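Local coordinates for type I polyketide synthase PikAII (Streptomyces venezuelae, PDB 3QP9), which is a C2-type ketoreductase domain that probably epimerises the alpha-substituent of a carrier-bound beta-ketoacyl polyketide intermediate rather than reducing its keto group, at residues A[53-58]-A[81-86]. Numbering follows the deposited sequence.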
loop_
_atom_site.group_PDB
_atom_site.type_symbol
_atom_site.label_atom_id
_atom_site.label_comp_id
_atom_site.label_asym_id
_atom_site.label_seq_id
_atom_site.Cartn_x
_atom_site.Cartn_y
_atom_site.Cartn_z
ATOM N N LEU A 53 26.474 -4.291 -3.076
ATOM C CA LEU A 53 26.482 -3.109 -2.241
ATOM C C LEU A 53 25.317 -3.219 -1.276
ATOM O O LEU A 53 24.175 -3.508 -1.703
ATOM C CB LEU A 53 26.312 -1.833 -3.077
ATOM C CG LEU A 53 27.352 -1.559 -4.166
ATOM C CD1 LEU A 53 27.128 -0.191 -4.720
ATOM C CD2 LEU A 53 28.818 -1.742 -3.675
ATOM N N VAL A 54 25.589 -2.994 -0.007
ATOM C CA VAL A 54 24.541 -2.997 0.995
ATOM C C VAL A 54 24.371 -1.596 1.484
ATOM O O VAL A 54 25.275 -1.028 2.063
ATOM C CB VAL A 54 24.800 -4.011 2.116
ATOM C CG1 VAL A 54 23.640 -4.030 3.179
ATOM C CG2 VAL A 54 25.058 -5.360 1.484
ATOM N N VAL A 55 23.253 -0.998 1.135
ATOM C CA VAL A 55 22.948 0.318 1.590
ATOM C C VAL A 55 22.206 0.375 2.893
ATOM O O VAL A 55 21.038 0.072 2.905
ATOM C CB VAL A 55 22.144 1.049 0.568
ATOM C CG1 VAL A 55 22.134 2.536 0.879
ATOM C CG2 VAL A 55 22.712 0.771 -0.799
ATOM N N VAL A 56 22.875 0.852 3.950
ATOM C CA VAL A 56 22.399 0.875 5.315
ATOM C C VAL A 56 22.194 2.330 5.764
ATOM O O VAL A 56 22.996 3.215 5.427
ATOM C CB VAL A 56 23.458 0.181 6.186
ATOM C CG1 VAL A 56 23.015 -0.029 7.604
ATOM C CG2 VAL A 56 23.795 -1.148 5.530
ATOM N N PRO A 57 21.101 2.619 6.503
ATOM C CA PRO A 57 21.010 3.970 7.047
ATOM C C PRO A 57 22.107 4.161 8.115
ATOM O O PRO A 57 22.395 3.233 8.880
ATOM C CB PRO A 57 19.594 4.046 7.616
ATOM C CG PRO A 57 18.862 2.934 6.989
ATOM C CD PRO A 57 19.874 1.848 6.721
ATOM N N GLU A 58 22.739 5.341 8.090
ATOM C CA GLU A 58 23.946 5.697 8.884
ATOM C C GLU A 58 24.038 5.237 10.336
ATOM O O GLU A 58 24.955 4.509 10.703
ATOM C CB GLU A 58 24.164 7.214 8.866
ATOM C CG GLU A 58 25.636 7.617 8.990
ATOM C CD GLU A 58 25.881 8.997 8.445
ATOM O OE1 GLU A 58 24.878 9.716 8.219
ATOM O OE2 GLU A 58 27.064 9.360 8.240
ATOM N N LEU A 81 27.599 0.368 2.619
ATOM C CA LEU A 81 27.614 1.760 2.231
ATOM C C LEU A 81 26.643 2.469 3.153
ATOM O O LEU A 81 25.412 2.447 2.924
ATOM C CB LEU A 81 27.177 1.910 0.787
ATOM C CG LEU A 81 28.037 1.171 -0.222
ATOM C CD1 LEU A 81 27.520 1.467 -1.590
ATOM C CD2 LEU A 81 29.507 1.641 -0.114
ATOM N N ASP A 82 27.186 3.037 4.223
ATOM C CA ASP A 82 26.380 3.755 5.188
ATOM C C ASP A 82 26.012 5.097 4.593
ATOM O O ASP A 82 26.889 5.869 4.240
ATOM C CB ASP A 82 27.140 3.973 6.495
ATOM C CG ASP A 82 27.986 2.780 6.890
ATOM O OD1 ASP A 82 27.403 1.752 7.320
ATOM O OD2 ASP A 82 29.247 2.883 6.775
ATOM N N VAL A 83 24.718 5.393 4.515
ATOM C CA VAL A 83 24.272 6.725 4.086
ATOM C C VAL A 83 23.418 7.510 5.141
ATOM O O VAL A 83 22.816 6.902 6.051
ATOM C CB VAL A 83 23.588 6.629 2.714
ATOM C CG1 VAL A 83 22.204 5.973 2.843
ATOM C CG2 VAL A 83 23.518 8.010 2.026
ATOM N N SER A 84 23.395 8.845 5.020
ATOM C CA SER A 84 22.505 9.713 5.804
ATOM C C SER A 84 21.140 9.658 5.133
ATOM O O SER A 84 21.005 10.119 3.991
ATOM C CB SER A 84 22.972 11.182 5.831
ATOM O OG SER A 84 24.383 11.324 5.981
ATOM N N PRO A 85 20.122 9.077 5.813
ATOM C CA PRO A 85 18.823 9.060 5.123
ATOM C C PRO A 85 18.290 10.449 4.721
ATOM O O PRO A 85 17.515 10.547 3.759
ATOM C CB PRO A 85 17.918 8.361 6.140
ATOM C CG PRO A 85 18.836 7.400 6.812
ATOM C CD PRO A 85 20.078 8.252 7.045
ATOM N N LEU A 86 18.740 11.508 5.408
ATOM C CA LEU A 86 18.300 12.877 5.097
ATOM C C LEU A 86 19.011 13.445 3.874
ATOM O O LEU A 86 18.537 14.415 3.252
ATOM C CB LEU A 86 18.506 13.810 6.293
ATOM C CG LEU A 86 17.572 13.656 7.508
ATOM C CD1 LEU A 86 17.722 14.849 8.453
ATOM C CD2 LEU A 86 16.107 13.495 7.110
#
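L81 is bonded to V54 and V56, and so sits opposite V55, in the parallel ladder between strands 51-57 and 77-83, a worked example of how an edge strand joins a Rossmann-type sheet. The backbone bonds run in sequence from L81 N to V54 O (2.8 Å), V56 N to L81 O, V83 N to V56 O and E58 N to V83 O. They are not equivalent: the V83 bond is the straightest (169° at the hydrogen), whereas V56 N sits above the carbonyl plane of L81, 3.2 Å from its O. At the end of the ladder E58 N lies 2.6 Å from V83 O but meets it at a bent 139°. CA-H groups of V55, D82 and P57 add weaker contacts to the same carbonyls.

The apolar contacts lie mainly on the face carrying L53, V55, L81 and V83. The CD1 methyl of L81 rests against the whole side chain of L53, nearest its CD1 at 3.6 Å, and the two side chains cross obliquely. V55 CG1, anti to the backbone N (chi1 -165°), reaches to 4.0 Å from V83 CG1. Helix 89-102 packs on L53, L81 and V83 through L92, L96 and A99. Farther along, P57 CB meets P85 CG at 3.5 Å.

Polar side chains gather where the strands end. The extended chain of E58 brings OE1 to S84 OG, which donates a 2.8 Å hydrogen bond from the syn side, somewhat out of the carboxylate plane. On the opposite face from L81, D82 turns its OD1 to Q80 NE2.

The chemistry implies a seam fixed in register by its backbone bonds, greased on the helix-covered face, and continued by a contact of P57 with P85 and one serine-carboxylate bond, just where the strands end.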